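PDB 3ZPL: putative marr-family transcriptional repressor from Streptomyces coelicolor, which binds DNA through a winged-helix motif and probably acts as a MarR-family transcriptional repressor. Local coordinates for residues 53-62 with 88-96. Sequence-based numbering, arbitrary orientation.
Sequences GMPHVYYGLL and RLSHAVARL. With nucleotides of chain D; nucleotides of chain C.
Arg-95 ties the backbone of Gly-53 to the DNA. Its NH2 donates a fairly straight bond to Gly-53 O (3.1 Å), with that oxygen close to the guanidinium plane. The same NH2 also donates to OP1 of DT12 of chain D (2.8 Å). Bends at chi2 (-88°) and chi3 bring the guanidinium beside the Tyr-58 ring. The two planes stand 88° apart: the ring presents its CD2-CE2 edge to one guanidinium face. Pro-55 CG lies over the rim of one face of this ring, and Tyr-58 CE1 packs on Ala-92 CB (3.4 Å). Tyr-58 OH makes a weak hydrogen bond to OP2 of DC13 of chain D. Arg-88 runs extended to the same phosphate, where NE (3.0 Å) and NH2 both donate to OP1. Val-57 CG1 and C3' of DC13 lie over the rims of opposite faces of its guanidinium. Helix 86-98 thus grips consecutive phosphates of one strand through Arg-88 and Arg-95, while its His-91 bonds a guanine base, as expected of a winged-helix recognition helix. Deeper in, Leu-61 CD1 meets Leu-89 CD1 (3.8 Å) and Ala-92, and Leu-62 meets Leu-96. The axes of segments 56-62 and 88-96 cross at -80°. Leu-89 continues onto helix 75-82, and Leu-62 and Leu-96 rest on Val-102 of strand 102-106.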
ATOM      1  N   GLY A  53       4.270 -18.564  -2.510  1.00 71.13           N
ATOM      2  CA  GLY A  53       5.699 -18.282  -2.489  1.00 68.32           C
ATOM      3  C   GLY A  53       6.130 -16.965  -3.099  1.00 65.10           C
ATOM      4  O   GLY A  53       7.276 -16.833  -3.483  1.00 65.60           O
ATOM      5  N   MET A  54       5.244 -15.971  -3.154  1.00 63.92           N
ATOM      6  CA  MET A  54       5.610 -14.643  -3.671  1.00 60.41           C
ATOM      7  C   MET A  54       4.692 -13.550  -3.155  1.00 56.92           C
ATOM      8  O   MET A  54       3.558 -13.833  -2.768  1.00 56.92           O
ATOM      9  CB  MET A  54       5.566 -14.652  -5.179  1.00 61.99           C
ATOM     10  CG  MET A  54       4.176 -14.592  -5.761  1.00 64.40           C
ATOM     11  SD  MET A  54       4.302 -14.876  -7.526  1.00 70.83           S
ATOM     12  CE  MET A  54       2.833 -15.869  -7.800  1.00 72.29           C
ATOM     13  N   PRO A  55       5.169 -12.290  -3.165  1.00 53.28           N
ATOM     14  CA  PRO A  55       4.392 -11.166  -2.658  1.00 50.74           C
ATOM     15  C   PRO A  55       3.317 -10.717  -3.614  1.00 49.41           C
ATOM     16  O   PRO A  55       3.266 -11.175  -4.731  1.00 48.42           O
ATOM     17  CB  PRO A  55       5.433 -10.078  -2.491  1.00 51.33           C
ATOM     18  CG  PRO A  55       6.410 -10.364  -3.572  1.00 52.16           C
ATOM     19  CD  PRO A  55       6.492 -11.858  -3.635  1.00 53.11           C
ATOM     20  N   HIS A  56       2.433  -9.837  -3.163  1.00 51.10           N
ATOM     21  CA  HIS A  56       1.255  -9.471  -3.959  1.00 51.58           C
ATOM     22  C   HIS A  56       1.618  -8.830  -5.283  1.00 52.01           C
ATOM     23  O   HIS A  56       0.975  -9.095  -6.286  1.00 53.72           O
ATOM     24  CB  HIS A  56       0.313  -8.558  -3.178  1.00 50.45           C
ATOM     25  CG  HIS A  56      -0.987  -8.296  -3.879  1.00 52.50           C
ATOM     26  ND1 HIS A  56      -1.644  -7.086  -3.804  1.00 54.56           N
ATOM     27  CD2 HIS A  56      -1.765  -9.090  -4.655  1.00 54.42           C
ATOM     28  CE1 HIS A  56      -2.774  -7.149  -4.488  1.00 54.47           C
ATOM     29  NE2 HIS A  56      -2.873  -8.354  -5.015  1.00 55.65           N
ATOM     30  N   VAL A  57       2.639  -7.988  -5.295  1.00 52.93           N
ATOM     31  CA  VAL A  57       2.954  -7.236  -6.505  1.00 55.16           C
ATOM     32  C   VAL A  57       3.416  -8.175  -7.612  1.00 55.23           C
ATOM     33  O   VAL A  57       2.978  -8.045  -8.760  1.00 56.83           O
ATOM     34  CB  VAL A  57       4.049  -6.179  -6.272  1.00 57.18           C
ATOM     35  CG1 VAL A  57       4.159  -5.273  -7.489  1.00 55.96           C
ATOM     36  CG2 VAL A  57       3.750  -5.367  -5.017  1.00 57.16           C
ATOM     37  N   TYR A  58       4.278  -9.122  -7.252  1.00 54.41           N
ATOM     38  CA  TYR A  58       4.748 -10.151  -8.178  1.00 54.05           C
ATOM     39  C   TYR A  58       3.577 -10.953  -8.769  1.00 54.53           C
ATOM     40  O   TYR A  58       3.417 -11.034  -9.980  1.00 55.63           O
ATOM     41  CB  TYR A  58       5.718 -11.087  -7.460  1.00 55.02           C
ATOM     42  CG  TYR A  58       7.099 -10.492  -7.164  1.00 54.56           C
ATOM     43  CD1 TYR A  58       7.322  -9.119  -7.127  1.00 54.93           C
ATOM     44  CD2 TYR A  58       8.156 -11.310  -6.866  1.00 55.67           C
ATOM     45  CE1 TYR A  58       8.569  -8.588  -6.828  1.00 53.51           C
ATOM     46  CE2 TYR A  58       9.396 -10.786  -6.559  1.00 56.86           C
ATOM     47  CZ  TYR A  58       9.601  -9.421  -6.552  1.00 54.97           C
ATOM     48  OH  TYR A  58      10.858  -8.938  -6.264  1.00 54.86           O
ATOM     49  N   TYR A  59       2.765 -11.554  -7.912  1.00 54.50           N
ATOM     50  CA  TYR A  59       1.562 -12.267  -8.353  1.00 54.65           C
ATOM     51  C   TYR A  59       0.791 -11.472  -9.404  1.00 54.79           C
ATOM     52  O   TYR A  59       0.354 -12.036 -10.423  1.00 59.21           O
ATOM     53  CB  TYR A  59       0.661 -12.559  -7.160  1.00 55.36           C
ATOM     54  CG  TYR A  59      -0.541 -13.406  -7.467  1.00 56.10           C
ATOM     55  CD1 TYR A  59      -0.464 -14.791  -7.433  1.00 59.16           C
ATOM     56  CD2 TYR A  59      -1.765 -12.825  -7.763  1.00 57.23           C
ATOM     57  CE1 TYR A  59      -1.574 -15.586  -7.691  1.00 61.23           C
ATOM     58  CE2 TYR A  59      -2.885 -13.603  -8.024  1.00 59.85           C
ATOM     59  CZ  TYR A  59      -2.776 -14.987  -7.990  1.00 61.67           C
ATOM     60  OH  TYR A  59      -3.872 -15.760  -8.249  1.00 64.21           O
ATOM     61  N   GLY A  60       0.622 -10.171  -9.166  1.00 51.85           N
ATOM     62  CA  GLY A  60      -0.035  -9.273 -10.132  1.00 50.16           C
ATOM     63  C   GLY A  60       0.622  -9.280 -11.512  1.00 50.03           C
ATOM     64  O   GLY A  60      -0.062  -9.223 -12.538  1.00 48.23           O
ATOM     65  N   LEU A  61       1.956  -9.350 -11.535  1.00 48.92           N
ATOM     66  CA  LEU A  61       2.684  -9.363 -12.790  1.00 48.14           C
ATOM     67  C   LEU A  61       2.330 -10.625 -13.569  1.00 50.32           C
ATOM     68  O   LEU A  61       2.024 -10.564 -14.759  1.00 51.54           O
ATOM     69  CB  LEU A  61       4.184  -9.282 -12.549  1.00 47.34           C
ATOM     70  CG  LEU A  61       4.696  -8.084 -11.745  1.00 46.32           C
ATOM     71  CD1 LEU A  61       6.209  -8.156 -11.545  1.00 46.80           C
ATOM     72  CD2 LEU A  61       4.329  -6.765 -12.410  1.00 46.10           C
ATOM     73  N   LEU A  62       2.300 -11.767 -12.888  1.00 50.93           N
ATOM     74  CA  LEU A  62       1.906 -13.018 -13.532  1.00 50.90           C
ATOM     75  C   LEU A  62       0.496 -12.956 -14.071  1.00 52.01           C
ATOM     76  O   LEU A  62       0.226 -13.411 -15.167  1.00 54.59           O
ATOM     77  CB  LEU A  62       2.005 -14.175 -12.563  1.00 51.28           C
ATOM     78  CG  LEU A  62       3.361 -14.405 -11.910  1.00 50.86           C
ATOM     79  CD1 LEU A  62       3.395 -15.814 -11.354  1.00 51.86           C
ATOM     80  CD2 LEU A  62       4.509 -14.186 -12.881  1.00 50.87           C
ATOM     81  N   ARG A  88      12.303  -1.620 -10.409  1.00 47.96           N
ATOM     82  CA  ARG A  88      11.644  -2.597  -9.596  1.00 47.94           C
ATOM     83  C   ARG A  88      11.207  -3.771 -10.453  1.00 46.97           C
ATOM     84  O   ARG A  88      11.333  -4.922 -10.036  1.00 52.83           O
ATOM     85  CB  ARG A  88      10.433  -1.970  -8.936  1.00 48.49           C
ATOM     86  CG  ARG A  88       9.702  -2.905  -7.999  1.00 49.30           C
ATOM     87  CD  ARG A  88       8.440  -2.215  -7.548  1.00 50.20           C
ATOM     88  NE  ARG A  88       7.829  -2.868  -6.400  1.00 50.92           N
ATOM     89  CZ  ARG A  88       6.847  -2.320  -5.705  1.00 53.16           C
ATOM     90  NH1 ARG A  88       6.384  -1.124  -6.046  1.00 54.90           N
ATOM     91  NH2 ARG A  88       6.315  -2.960  -4.675  1.00 54.94           N
ATOM     92  N   LEU A  89      10.694  -3.492 -11.647  1.00 44.94           N
ATOM     93  CA  LEU A  89      10.254  -4.563 -12.535  1.00 45.84           C
ATOM     94  C   LEU A  89      11.397  -5.487 -12.972  1.00 45.67           C
ATOM     95  O   LEU A  89      11.215  -6.707 -12.990  1.00 46.25           O
ATOM     96  CB  LEU A  89       9.566  -4.001 -13.772  1.00 45.39           C
ATOM     97  CG  LEU A  89       9.069  -5.068 -14.750  1.00 45.41           C
ATOM     98  CD1 LEU A  89       8.150  -6.082 -14.094  1.00 45.83           C
ATOM     99  CD2 LEU A  89       8.331  -4.375 -15.873  1.00 48.08           C
ATOM    100  N   SER A  90      12.551  -4.912 -13.325  1.00 43.36           N
ATOM    101  CA  SER A  90      13.695  -5.715 -13.737  1.00 42.54           C
ATOM    102  C   SER A  90      14.084  -6.639 -12.617  1.00 41.50           C
ATOM    103  O   SER A  90      14.201  -7.846 -12.812  1.00 43.94           O
ATOM    104  CB  SER A  90      14.891  -4.856 -14.097  1.00 44.09           C
ATOM    105  OG  SER A  90      14.569  -4.003 -15.169  1.00 48.41           O
ATOM    106  N   HIS A  91      14.237  -6.088 -11.424  1.00 40.11           N
ATOM    107  CA  HIS A  91      14.590  -6.906 -10.270  1.00 39.76           C
ATOM    108  C   HIS A  91      13.536  -8.006 -10.044  1.00 38.68           C
ATOM    109  O   HIS A  91      13.898  -9.155  -9.836  1.00 39.56           O
ATOM    110  CB  HIS A  91      14.756  -6.056  -8.998  1.00 41.01           C
ATOM    111  CG  HIS A  91      16.019  -5.250  -8.972  1.00 42.74           C
ATOM    112  ND1 HIS A  91      17.261  -5.807  -9.205  1.00 44.11           N
ATOM    113  CD2 HIS A  91      16.232  -3.938  -8.732  1.00 43.38           C
ATOM    114  CE1 HIS A  91      18.184  -4.870  -9.106  1.00 45.67           C
ATOM    115  NE2 HIS A  91      17.585  -3.726  -8.822  1.00 46.31           N
ATOM    116  N   ALA A  92      12.259  -7.655 -10.126  1.00 36.08           N
ATOM    117  CA  ALA A  92      11.195  -8.617  -9.899  1.00 37.89           C
ATOM    118  C   ALA A  92      11.213  -9.745 -10.916  1.00 39.49           C
ATOM    119  O   ALA A  92      11.039 -10.917 -10.551  1.00 43.15           O
ATOM    120  CB  ALA A  92       9.845  -7.927  -9.927  1.00 37.97           C
ATOM    121  N   VAL A  93      11.436  -9.409 -12.184  1.00 38.89           N
ATOM    122  CA  VAL A  93      11.506 -10.431 -13.233  1.00 41.14           C
ATOM    123  C   VAL A  93      12.806 -11.290 -13.176  1.00 42.93           C
ATOM    124  O   VAL A  93      12.789 -12.452 -13.585  1.00 43.32           O
ATOM    125  CB  VAL A  93      11.295  -9.811 -14.615  1.00 41.47           C
ATOM    126  CG1 VAL A  93      11.474 -10.849 -15.711  1.00 43.97           C
ATOM    127  CG2 VAL A  93       9.905  -9.207 -14.688  1.00 41.34           C
ATOM    128  N   ALA A  94      13.913 -10.748 -12.648  1.00 41.69           N
ATOM    129  CA  ALA A  94      15.095 -11.578 -12.402  1.00 41.72           C
ATOM    130  C   ALA A  94      14.745 -12.657 -11.406  1.00 43.45           C
ATOM    131  O   ALA A  94      15.148 -13.823 -11.553  1.00 48.03           O
ATOM    132  CB  ALA A  94      16.247 -10.750 -11.870  1.00 40.46           C
ATOM    133  N   ARG A  95      13.956 -12.277 -10.409  1.00 54.63           N
ATOM    134  CA  ARG A  95      13.592 -13.173  -9.324  1.00 53.83           C
ATOM    135  C   ARG A  95      12.578 -14.228  -9.816  1.00 52.69           C
ATOM    136  O   ARG A  95      12.680 -15.395  -9.446  1.00 50.48           O
ATOM    137  CB  ARG A  95      13.038 -12.362  -8.136  1.00 54.99           C
ATOM    138  CG  ARG A  95      12.851 -13.124  -6.831  1.00 56.23           C
ATOM    139  CD  ARG A  95      11.473 -13.797  -6.754  1.00 58.74           C
ATOM    140  NE  ARG A  95      10.912 -13.888  -5.393  1.00 60.54           N
ATOM    141  CZ  ARG A  95       9.846 -14.624  -5.062  1.00 61.90           C
ATOM    142  NH1 ARG A  95       9.218 -15.370  -5.970  1.00 61.79           N
ATOM    143  NH2 ARG A  95       9.414 -14.647  -3.803  1.00 63.87           N
ATOM    144  N   LEU A  96      11.619 -13.801 -10.643  1.00 52.42           N
ATOM    145  CA  LEU A  96      10.609 -14.706 -11.190  1.00 51.77           C
ATOM    146  C   LEU A  96      11.194 -15.660 -12.237  1.00 53.12           C
ATOM    147  O   LEU A  96      10.781 -16.827 -12.344  1.00 54.80           O
ATOM    148  CB  LEU A  96       9.455 -13.908 -11.785  1.00 51.26           C
ATOM    149  CG  LEU A  96       8.668 -13.011 -10.814  1.00 52.50           C
ATOM    150  CD1 LEU A  96       7.731 -12.086 -11.577  1.00 54.10           C
ATOM    151  CD2 LEU A  96       7.881 -13.836  -9.819  1.00 53.41           C
TER
ATOM    152  P    DC D  13       9.394  -5.304  -4.393  1.00 46.22           P
ATOM    153  OP1  DC D  13       7.952  -4.951  -4.313  1.00 50.24           O
ATOM    154  OP2  DC D  13       9.945  -5.859  -5.647  1.00 47.30           O
ATOM    155  O5'  DC D  13      10.158  -3.995  -3.898  1.00 46.23           O
ATOM    156  C5'  DC D  13       9.592  -3.205  -2.820  1.00 44.99           C
ATOM    157  C4'  DC D  13      10.351  -1.910  -2.674  1.00 43.24           C
ATOM    158  O4'  DC D  13      11.750  -2.225  -2.454  1.00 41.33           O
ATOM    159  C3'  DC D  13      10.299  -1.034  -3.928  1.00 42.71           C
ATOM    160  O3'  DC D  13       9.937   0.319  -3.607  1.00 43.20           O
ATOM    161  C2'  DC D  13      11.680  -1.212  -4.545  1.00 41.08           C
ATOM    162  C1'  DC D  13      12.554  -1.459  -3.332  1.00 39.87           C
ATOM    163  N1   DC D  13      13.809  -2.201  -3.570  1.00 39.23           N
ATOM    164  C2   DC D  13      14.987  -1.732  -2.985  1.00 37.89           C
ATOM    165  O2   DC D  13      14.944  -0.712  -2.295  1.00 38.64           O
ATOM    166  N3   DC D  13      16.147  -2.392  -3.205  1.00 37.86           N
ATOM    167  C4   DC D  13      16.151  -3.500  -3.949  1.00 38.87           C
ATOM    168  N4   DC D  13      17.316  -4.136  -4.121  1.00 38.58           N
ATOM    169  C5   DC D  13      14.958  -4.019  -4.535  1.00 38.98           C
ATOM    170  C6   DC D  13      13.823  -3.334  -4.338  1.00 40.07           C
ATOM    171  P    DT D  12      11.749 -11.525  -2.720  1.00 55.71           P
ATOM    172  OP1  DT D  12      10.416 -12.163  -2.945  1.00 56.68           O
ATOM    173  OP2  DT D  12      12.914 -11.785  -3.612  1.00 54.23           O
ATOM    174  O5'  DT D  12      11.602  -9.940  -2.726  1.00 52.76           O
ATOM    175  C5'  DT D  12      10.620  -9.324  -1.901  1.00 51.53           C
ATOM    176  C4'  DT D  12      10.868  -7.841  -1.878  1.00 50.12           C
ATOM    177  O4'  DT D  12      12.176  -7.568  -1.332  1.00 51.35           O
ATOM    178  C3'  DT D  12      10.836  -7.173  -3.256  1.00 47.88           C
ATOM    179  O3'  DT D  12       9.690  -6.323  -3.230  1.00 47.28           O
ATOM    180  C2'  DT D  12      12.180  -6.468  -3.364  1.00 47.63           C
ATOM    181  C1'  DT D  12      12.647  -6.382  -1.927  1.00 47.94           C
ATOM    182  N1   DT D  12      14.112  -6.328  -1.734  1.00 48.68           N
ATOM    183  C2   DT D  12      14.657  -5.224  -1.112  1.00 48.27           C
ATOM    184  O2   DT D  12      13.988  -4.291  -0.702  1.00 49.35           O
ATOM    185  N3   DT D  12      16.025  -5.257  -0.982  1.00 45.85           N
ATOM    186  C4   DT D  12      16.877  -6.260  -1.401  1.00 46.13           C
ATOM    187  O4   DT D  12      18.082  -6.166  -1.188  1.00 47.22           O
ATOM    188  C5   DT D  12      16.236  -7.385  -2.048  1.00 45.56           C
ATOM    189  C7   DT D  12      17.078  -8.516  -2.544  1.00 46.33           C
ATOM    190  C6   DT D  12      14.905  -7.358  -2.188  1.00 47.08           C
TER
ATOM    191  P    DT C   6      15.271  -5.860 -18.402  1.00 57.68           P
ATOM    192  OP1  DT C   6      15.244  -7.319 -18.674  1.00 62.65           O
ATOM    193  OP2  DT C   6      14.252  -5.285 -17.497  1.00 59.58           O
ATOM    194  O5'  DT C   6      16.709  -5.465 -17.847  1.00 54.53           O
ATOM    195  C5'  DT C   6      17.880  -5.739 -18.614  1.00 53.62           C
ATOM    196  C4'  DT C   6      19.099  -5.230 -17.881  1.00 55.28           C
ATOM    197  O4'  DT C   6      19.018  -3.801 -17.676  1.00 52.31           O
ATOM    198  C3'  DT C   6      19.310  -5.852 -16.500  1.00 58.47           C
ATOM    199  O3'  DT C   6      20.570  -6.525 -16.535  1.00 63.17           O
ATOM    200  C2'  DT C   6      19.235  -4.675 -15.541  1.00 57.15           C
ATOM    201  C1'  DT C   6      19.576  -3.486 -16.422  1.00 53.13           C
ATOM    202  N1   DT C   6      18.997  -2.198 -15.989  1.00 51.22           N
ATOM    203  C2   DT C   6      19.834  -1.203 -15.532  1.00 52.70           C
ATOM    204  O2   DT C   6      21.048  -1.322 -15.479  1.00 54.98           O
ATOM    205  N3   DT C   6      19.194  -0.049 -15.147  1.00 51.54           N
ATOM    206  C4   DT C   6      17.833   0.195 -15.165  1.00 50.80           C
ATOM    207  O4   DT C   6      17.400   1.272 -14.770  1.00 51.60           O
ATOM    208  C5   DT C   6      17.016  -0.898 -15.639  1.00 49.64           C
ATOM    209  C7   DT C   6      15.531  -0.728 -15.693  1.00 49.66           C
ATOM    210  C6   DT C   6      17.632  -2.021 -16.027  1.00 50.24           C
TER